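Local coordinates for protein race-specific elicitor A4 (Passalora fulva, PDB 6BN0) that binds chitin as a fungal effector built on a chitin-binding type-2 (CBM14) domain, and triggers a hypersensitive response in tomato genotypes carrying Cf-4, at residues L23-D28 / W58-G63; P51-L56 / K65-P70. All blocks are in the same frame, centred on the assembly; numbering follows the deposited sequence.

Contact 1 of 2, residues L23-D28 / W58-G63; sequences LYPNPD and WNDNVG
Pro25 and Asp60 are the residues whose CA atoms come nearest across the contact, 6.5 Å apart, and what meets between strand 23-25 and the chain leaving strand 57-59 is side chain, not paired backbone. With CG anti to the backbone N (chi1 -175°), the Trp58 indole reaches across to the strand: the benzo end meets Leu23, CH2 lying 3.6 Å from Leu23 CB, and the pyrrole end lies beside Pro25, whose CG is 4.0 Å from Trp58 CD1. Over one face, toward the rim, lies Tyr24 O. A wide flat ring suits this place because it can run alongside three successive residues. Trp58 NE1 donates, in the ring plane, to Asp60 OD2 at 2.9 Å; OD2 is met on its anti side, about 30° out of the carboxylate plane, and the bond helps to hold the rotation of the indole. The Asp60 side chain crosses that of Pro25 at about a right angle, OD2 3.3 Å from Pro25 CD. A water donates both to Leu23 O and to Asp60 OD2, joining the segments through solvent. Tyr33 of strand 32-38 stacks on Trp58 and touches Leu23, so the contact joins the three-stranded sheet to the two-stranded one.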
loop_
_atom_site.group_PDB
_atom_site.type_symbol
_atom_site.label_atom_id
_atom_site.label_comp_id
_atom_site.label_asym_id
_atom_site.label_seq_id
_atom_site.Cartn_x
_atom_site.Cartn_y
_atom_site.Cartn_z
ATOM N N LEU A 23 -2.622 -2.503 -10.624
ATOM C CA LEU A 23 -2.419 -3.770 -9.912
ATOM C C LEU A 23 -3.303 -4.840 -10.521
ATOM O O LEU A 23 -4.513 -4.632 -10.671
ATOM C CB LEU A 23 -2.740 -3.636 -8.415
ATOM C CG LEU A 23 -2.096 -2.428 -7.692
ATOM C CD1 LEU A 23 -2.524 -2.329 -6.242
ATOM C CD2 LEU A 23 -0.561 -2.592 -7.706
ATOM N N TYR A 24 -2.715 -6.005 -10.828
ATOM C CA TYR A 24 -3.393 -7.031 -11.615
ATOM C C TYR A 24 -3.122 -8.402 -11.015
ATOM O O TYR A 24 -2.125 -8.586 -10.306
ATOM C CB TYR A 24 -2.913 -7.080 -13.076
ATOM C CG TYR A 24 -3.180 -5.825 -13.821
ATOM C CD1 TYR A 24 -2.281 -4.779 -13.788
ATOM C CD2 TYR A 24 -4.347 -5.691 -14.584
ATOM C CE1 TYR A 24 -2.551 -3.571 -14.501
ATOM C CE2 TYR A 24 -4.616 -4.531 -15.284
ATOM C CZ TYR A 24 -3.724 -3.473 -15.233
ATOM O OH TYR A 24 -4.012 -2.329 -15.970
ATOM N N PRO A 25 -3.961 -9.390 -11.312
ATOM C CA PRO A 25 -3.657 -10.747 -10.838
ATOM C C PRO A 25 -2.374 -11.263 -11.480
ATOM O O PRO A 25 -2.036 -10.909 -12.619
ATOM C CB PRO A 25 -4.865 -11.561 -11.289
ATOM C CG PRO A 25 -5.936 -10.555 -11.522
ATOM C CD PRO A 25 -5.234 -9.349 -12.075
ATOM N N ASN A 26 -1.669 -12.134 -10.751
ATOM C CA ASN A 26 -0.599 -12.920 -11.346
ATOM C C ASN A 26 -1.165 -14.278 -11.769
ATOM O O ASN A 26 -1.611 -15.036 -10.892
ATOM C CB ASN A 26 0.549 -13.092 -10.334
ATOM C CG ASN A 26 1.703 -13.891 -10.893
ATOM O OD1 ASN A 26 1.656 -14.324 -12.036
ATOM N ND2 ASN A 26 2.759 -14.100 -10.089
ATOM N N PRO A 27 -1.173 -14.645 -13.060
ATOM C CA PRO A 27 -1.748 -15.950 -13.450
ATOM C C PRO A 27 -1.101 -17.144 -12.784
ATOM O O PRO A 27 -1.749 -18.193 -12.672
ATOM C CB PRO A 27 -1.515 -16.023 -14.968
ATOM C CG PRO A 27 -1.080 -14.689 -15.386
ATOM C CD PRO A 27 -0.683 -13.884 -14.223
ATOM N N ASP A 28 0.168 -17.044 -12.388
ATOM C CA ASP A 28 0.864 -18.212 -11.855
ATOM C C ASP A 28 0.510 -18.512 -10.407
ATOM O O ASP A 28 0.747 -19.636 -9.934
ATOM C CB ASP A 28 2.378 -18.014 -11.961
ATOM C CG ASP A 28 2.862 -17.973 -13.405
ATOM O OD1 ASP A 28 2.308 -18.714 -14.257
ATOM O OD2 ASP A 28 3.791 -17.184 -13.689
ATOM N N TRP A 58 -4.575 -12.527 -3.496
ATOM C CA TRP A 58 -4.968 -11.346 -4.264
ATOM C C TRP A 58 -6.491 -11.249 -4.355
ATOM O O TRP A 58 -7.164 -12.227 -4.702
ATOM C CB TRP A 58 -4.379 -11.410 -5.703
ATOM C CG TRP A 58 -4.682 -10.134 -6.463
ATOM C CD1 TRP A 58 -5.432 -9.998 -7.609
ATOM C CD2 TRP A 58 -4.265 -8.811 -6.087
ATOM N NE1 TRP A 58 -5.472 -8.664 -7.994
ATOM C CE2 TRP A 58 -4.782 -7.914 -7.064
ATOM C CE3 TRP A 58 -3.503 -8.297 -5.024
ATOM C CZ2 TRP A 58 -4.560 -6.528 -7.010
ATOM C CZ3 TRP A 58 -3.282 -6.898 -4.969
ATOM C CH2 TRP A 58 -3.802 -6.034 -5.970
ATOM N N ASN A 59 -7.023 -10.049 -4.109
ATOM C CA ASN A 59 -8.447 -9.735 -4.288
ATOM C C ASN A 59 -8.555 -8.698 -5.416
ATOM O O ASN A 59 -8.348 -7.495 -5.207
ATOM C CB ASN A 59 -9.058 -9.248 -2.959
ATOM C CG ASN A 59 -10.556 -9.004 -3.036
ATOM O OD1 ASN A 59 -11.208 -8.808 -1.997
ATOM N ND2 ASN A 59 -11.100 -8.948 -4.235
ATOM N N ASP A 60 -8.866 -9.174 -6.615
ATOM C CA ASP A 60 -8.927 -8.343 -7.814
ATOM C C ASP A 60 -10.246 -7.611 -7.957
ATOM O O ASP A 60 -10.466 -6.957 -8.984
ATOM C CB ASP A 60 -8.698 -9.210 -9.058
ATOM C CG ASP A 60 -8.173 -8.404 -10.248
ATOM O OD1 ASP A 60 -8.703 -8.553 -11.376
ATOM O OD2 ASP A 60 -7.204 -7.633 -10.048
ATOM N N ASN A 61 -11.151 -7.727 -6.993
ATOM C CA ASN A 61 -12.463 -7.102 -7.149
ATOM C C ASN A 61 -12.363 -5.574 -7.210
ATOM O O ASN A 61 -11.477 -4.953 -6.619
ATOM C CB ASN A 61 -13.393 -7.513 -6.001
ATOM C CG ASN A 61 -14.075 -8.842 -6.240
ATOM O OD1 ASN A 61 -14.728 -9.041 -7.265
ATOM N ND2 ASN A 61 -13.927 -9.769 -5.297
ATOM N N VAL A 62 -13.305 -4.969 -7.924
ATOM C CA VAL A 62 -13.388 -3.518 -7.985
ATOM C C VAL A 62 -13.451 -2.948 -6.579
ATOM O O VAL A 62 -14.206 -3.430 -5.726
ATOM C CB VAL A 62 -14.625 -3.092 -8.793
ATOM C CG1 VAL A 62 -14.868 -1.609 -8.595
ATOM C CG2 VAL A 62 -14.434 -3.416 -10.246
ATOM N N GLY A 63 -12.650 -1.929 -6.324
ATOM C CA GLY A 63 -12.674 -1.310 -5.021
ATOM C C GLY A 63 -11.818 -2.001 -3.992
ATOM O O GLY A 63 -11.673 -1.473 -2.872
HETATM O O HOH W 1 -6.885 -5.583 -11.694
#

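Contact 2 of 2, residues P51-L56 / K65-P70; sequences PCPKGL and KWCDYP. With NAG (2-acetamido-2-deoxy-beta-D-glucopyranose), chain E; NAG (2-acetamido-2-deoxy-beta-D-glucopyranose), chain B; NAG (2-acetamido-2-deoxy-beta-D-glucopyranose), chain F; NAG (2-acetamido-2-deoxy-beta-D-glucopyranose), chain C.
Cys52 and Cys67 join the two segments by a disulfide of this CBM14 domain, tying the loop after strand 45-51 to strand 66-68 of the small antiparallel sheet. The bridge has a chi3 of -81°, and Pro53 CD and Leu56 CB both pack against Cys67 CB. A type II turn from Pro53 to Leu56 brings the loop back, closed by Leu56 N donating to Pro53 O; Gly55 takes the positive phi (92°) that such a turn favours. Leu56 CA makes a CA-H...O contact with Asp68 O at 3.2 Å, its CD2 reaches Tyr69 CD1, and the Pro70 ring meets Gly55 O.

Within segment 65-70, Asp68 takes Trp66 NE1 on OD2 at 3.0 Å, from above the carboxylate plane, and Tyr69 N on OD1, so one carboxylate helps to hold the indole and the backbone N-H of Tyr69.

Chitin sugars line this side. Trp66 CG sits between the backbone N and the carbonyl carbon (chi1 62°), placing the indole under the chain B NAG, with C6 3.8 Å above the ring centre and O5 3.3 Å from Trp66 CE3; its O6 donates to Cys67 O at 2.6 Å. Flat aromatic faces suit such hydroxymethyl and methyl carbons, a CH-pi type of approach: acetyl C8 of the chain E NAG lies 3.5 Å above the Tyr69 plane, near the rim. The chain C acetyl C8 is 4.0 Å from Cys67 SG, its O7 beside Pro53 CG. Tyr69 OH shares a hydrogen bond of 3.1 Å with O3 of the chain E NAG and accepts a weak one from N2 of the chain F NAG.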
loop_
_atom_site.group_PDB
_atom_site.type_symbol
_atom_site.label_atom_id
_atom_site.label_comp_id
_atom_site.label_asym_id
_atom_site.label_seq_id
_atom_site.Cartn_x
_atom_site.Cartn_y
_atom_site.Cartn_z
ATOM N N PRO A 51 4.769 -9.680 -3.663
ATOM C CA PRO A 51 4.206 -10.707 -2.769
ATOM C C PRO A 51 3.039 -10.200 -1.927
ATOM O O PRO A 51 3.015 -9.057 -1.467
ATOM C CB PRO A 51 5.410 -11.061 -1.882
ATOM C CG PRO A 51 6.189 -9.724 -1.794
ATOM C CD PRO A 51 6.070 -9.161 -3.189
ATOM N N CYS A 52 2.074 -11.078 -1.668
ATOM C CA CYS A 52 1.123 -10.831 -0.578
ATOM C C CYS A 52 1.740 -11.231 0.764
ATOM O O CYS A 52 2.702 -12.009 0.813
ATOM C CB CYS A 52 -0.173 -11.616 -0.821
ATOM S SG CYS A 52 -1.313 -10.920 -2.086
ATOM N N PRO A 53 1.244 -10.674 1.878
ATOM C CA PRO A 53 1.721 -11.122 3.191
ATOM C C PRO A 53 1.298 -12.556 3.408
ATOM O O PRO A 53 0.427 -13.057 2.710
ATOM C CB PRO A 53 1.016 -10.186 4.202
ATOM C CG PRO A 53 0.733 -8.939 3.391
ATOM C CD PRO A 53 0.360 -9.493 2.012
ATOM N N LYS A 54 1.962 -13.214 4.366
ATOM C CA LYS A 54 1.651 -14.582 4.743
ATOM C C LYS A 54 0.162 -14.783 4.963
ATOM O O LYS A 54 -0.467 -14.043 5.726
ATOM C CB LYS A 54 2.426 -14.946 6.010
ATOM C CG LYS A 54 2.250 -16.404 6.484
ATOM C CD LYS A 54 3.114 -16.636 7.764
ATOM C CE LYS A 54 2.996 -18.063 8.266
ATOM N NZ LYS A 54 3.791 -18.332 9.529
ATOM N N GLY A 55 -0.404 -15.793 4.296
ATOM C CA GLY A 55 -1.781 -16.193 4.544
ATOM C C GLY A 55 -2.810 -15.523 3.639
ATOM O O GLY A 55 -3.980 -15.932 3.638
ATOM N N LEU A 56 -2.416 -14.510 2.884
ATOM C CA LEU A 56 -3.341 -13.688 2.114
ATOM C C LEU A 56 -3.241 -14.004 0.631
ATOM O O LEU A 56 -2.229 -14.530 0.140
ATOM C CB LEU A 56 -3.059 -12.200 2.320
ATOM C CG LEU A 56 -3.163 -11.811 3.806
ATOM C CD1 LEU A 56 -3.142 -10.267 3.952
ATOM C CD2 LEU A 56 -4.469 -12.390 4.424
ATOM N N LYS A 65 -8.462 -4.573 -4.857
ATOM C CA LYS A 65 -7.112 -4.500 -5.437
ATOM C C LYS A 65 -6.092 -4.551 -4.331
ATOM O O LYS A 65 -5.212 -3.688 -4.187
ATOM C CB LYS A 65 -6.933 -3.251 -6.319
ATOM C CG LYS A 65 -8.035 -3.124 -7.327
ATOM C CD LYS A 65 -8.035 -4.265 -8.339
ATOM C CE LYS A 65 -9.128 -3.932 -9.414
ATOM N NZ LYS A 65 -9.238 -4.927 -10.537
ATOM N N TRP A 66 -6.259 -5.553 -3.491
ATOM C CA TRP A 66 -5.371 -5.715 -2.368
ATOM C C TRP A 66 -5.320 -7.186 -1.986
ATOM O O TRP A 66 -6.128 -8.003 -2.442
ATOM C CB TRP A 66 -5.806 -4.813 -1.201
ATOM C CG TRP A 66 -7.151 -5.079 -0.625
ATOM C CD1 TRP A 66 -7.822 -6.284 -0.551
ATOM C CD2 TRP A 66 -7.978 -4.118 0.046
ATOM N NE1 TRP A 66 -9.009 -6.117 0.128
ATOM C CE2 TRP A 66 -9.122 -4.797 0.511
ATOM C CE3 TRP A 66 -7.843 -2.745 0.319
ATOM C CZ2 TRP A 66 -10.156 -4.134 1.223
ATOM C CZ3 TRP A 66 -8.873 -2.098 1.022
ATOM C CH2 TRP A 66 -9.996 -2.789 1.465
ATOM N N CYS A 67 -4.349 -7.522 -1.130
ATOM C CA CYS A 67 -4.273 -8.873 -0.584
ATOM C C CYS A 67 -5.305 -9.067 0.527
ATOM O O CYS A 67 -5.544 -8.162 1.335
ATOM C CB CYS A 67 -2.851 -9.117 -0.084
ATOM S SG CYS A 67 -1.605 -8.915 -1.362
ATOM N N ASP A 68 -5.936 -10.241 0.567
ATOM C CA ASP A 68 -7.141 -10.433 1.392
ATOM C C ASP A 68 -7.160 -11.846 1.950
ATOM O O ASP A 68 -6.364 -12.698 1.535
ATOM C CB ASP A 68 -8.434 -10.158 0.569
ATOM C CG ASP A 68 -9.551 -9.453 1.411
ATOM O OD1 ASP A 68 -9.585 -9.589 2.646
ATOM O OD2 ASP A 68 -10.373 -8.706 0.856
ATOM N N TYR A 69 -8.082 -12.100 2.896
ATOM C CA TYR A 69 -8.239 -13.467 3.379
ATOM C C TYR A 69 -8.698 -14.353 2.227
ATOM O O TYR A 69 -9.480 -13.900 1.359
ATOM C CB TYR A 69 -9.241 -13.575 4.548
ATOM C CG TYR A 69 -8.850 -12.690 5.705
ATOM C CD1 TYR A 69 -7.739 -12.987 6.483
ATOM C CD2 TYR A 69 -9.583 -11.541 6.004
ATOM C CE1 TYR A 69 -7.376 -12.185 7.544
ATOM C CE2 TYR A 69 -9.230 -10.738 7.057
ATOM C CZ TYR A 69 -8.130 -11.060 7.822
ATOM O OH TYR A 69 -7.764 -10.249 8.872
ATOM N N PRO A 70 -8.263 -15.617 2.196
ATOM C CA PRO A 70 -8.624 -16.498 1.054
ATOM C C PRO A 70 -10.103 -16.583 0.749
ATOM O O PRO A 70 -10.472 -16.549 -0.431
ATOM C CB PRO A 70 -8.044 -17.854 1.481
ATOM C CG PRO A 70 -6.771 -17.439 2.283
ATOM C CD PRO A 70 -7.255 -16.228 3.092
HETATM C C1 NAG E . -8.844 -4.995 6.382
HETATM C C2 NAG E . -8.746 -6.385 6.998
HETATM C C3 NAG E . -10.009 -6.714 7.825
HETATM C C4 NAG E . -10.312 -5.569 8.792
HETATM C C5 NAG E . -10.269 -4.208 8.095
HETATM C C6 NAG E . -10.392 -3.065 9.072
HETATM C C7 NAG E . -7.288 -8.048 6.022
HETATM C C8 NAG E . -7.036 -9.081 4.945
HETATM N N2 NAG E . -8.452 -7.407 5.991
HETATM O O3 NAG E . -9.780 -7.885 8.613
HETATM O O4 NAG E . -11.589 -5.705 9.410
HETATM O O5 NAG E . -9.024 -4.042 7.399
HETATM O O6 NAG E . -10.288 -1.806 8.426
HETATM O O7 NAG E . -6.478 -7.830 6.905
HETATM C C1 NAG B . -5.567 -1.904 3.572
HETATM C C2 NAG B . -6.750 -1.348 4.396
HETATM C C3 NAG B . -7.256 -2.404 5.402
HETATM C C4 NAG B . -7.451 -3.758 4.740
HETATM C C5 NAG B . -6.188 -4.161 3.978
HETATM C C6 NAG B . -6.343 -5.492 3.252
HETATM C C7 NAG B . -6.995 1.008 5.072
HETATM C C8 NAG B . -6.407 2.136 5.884
HETATM N N2 NAG B . -6.327 -0.151 5.110
HETATM O O3 NAG B . -8.489 -1.931 5.937
HETATM O O4 NAG B . -7.608 -4.804 5.695
HETATM O O5 NAG B . -5.919 -3.163 3.000
HETATM O O6 NAG B . -5.208 -5.782 2.440
HETATM O O7 NAG B . -8.026 1.142 4.415
HETATM C C1 NAG F . -5.168 -5.986 9.284
HETATM C C2 NAG F . -5.088 -7.278 10.111
HETATM C C3 NAG F . -6.300 -7.410 11.032
HETATM C C4 NAG F . -6.524 -6.140 11.844
HETATM C C5 NAG F . -6.590 -4.929 10.911
HETATM C C6 NAG F . -6.689 -3.611 11.636
HETATM C C7 NAG F . -3.991 -9.278 9.157
HETATM C C8 NAG F . -4.124 -10.405 8.153
HETATM N N2 NAG F . -5.022 -8.427 9.222
HETATM O O3 NAG F . -6.105 -8.527 11.897
HETATM O O4 NAG F . -7.786 -6.241 12.495
HETATM O O5 NAG F . -5.390 -4.868 10.137
HETATM O O6 NAG F . -6.889 -2.564 10.695
HETATM O O7 NAG F . -2.995 -9.153 9.862
HETATM C C1 NAG C . 1.285 -2.269 2.195
HETATM C C2 NAG C . 0.910 -3.688 2.621
HETATM C C3 NAG C . -0.394 -3.692 3.423
HETATM C C4 NAG C . -0.379 -2.629 4.518
HETATM C C5 NAG C . 0.060 -1.287 3.959
HETATM C C6 NAG C . 0.230 -0.272 5.078
HETATM C C7 NAG C . 1.497 -5.622 1.248
HETATM C C8 NAG C . 1.189 -6.399 -0.018
HETATM N N2 NAG C . 0.763 -4.530 1.452
HETATM O O3 NAG C . -0.575 -4.975 4.014
HETATM O O4 NAG C . -1.686 -2.373 5.038
HETATM O O5 NAG C . 1.339 -1.432 3.321
HETATM O O6 NAG C . 0.693 0.979 4.595
HETATM O O7 NAG C . 2.397 -5.958 2.025
#

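Both contacts are partly buried, their centres 10 Å apart: contact 1 is nearer the centre of the chain and reaches the glycan pocket through Leu23, while contact 2 carries far more of the sugar-binding residues. Both draw on the two-stranded sheet, strand 57-59 serving contact 1 and strand 66-68 contact 2, with Asn59 N probably donating to Trp66 O at 2.8 Å. In each contact a tryptophan NE1 donates to the aspartate two residues on; in contact 1 the ring packs against protein, in contact 2 against sugar, and there a disulfide does the covalent joining. Lys65 links the two, its NZ forming a salt bridge with Asp60 OD2 at 3.4 Å, so the acid holding Trp58 is tied to the sugar-binding segment.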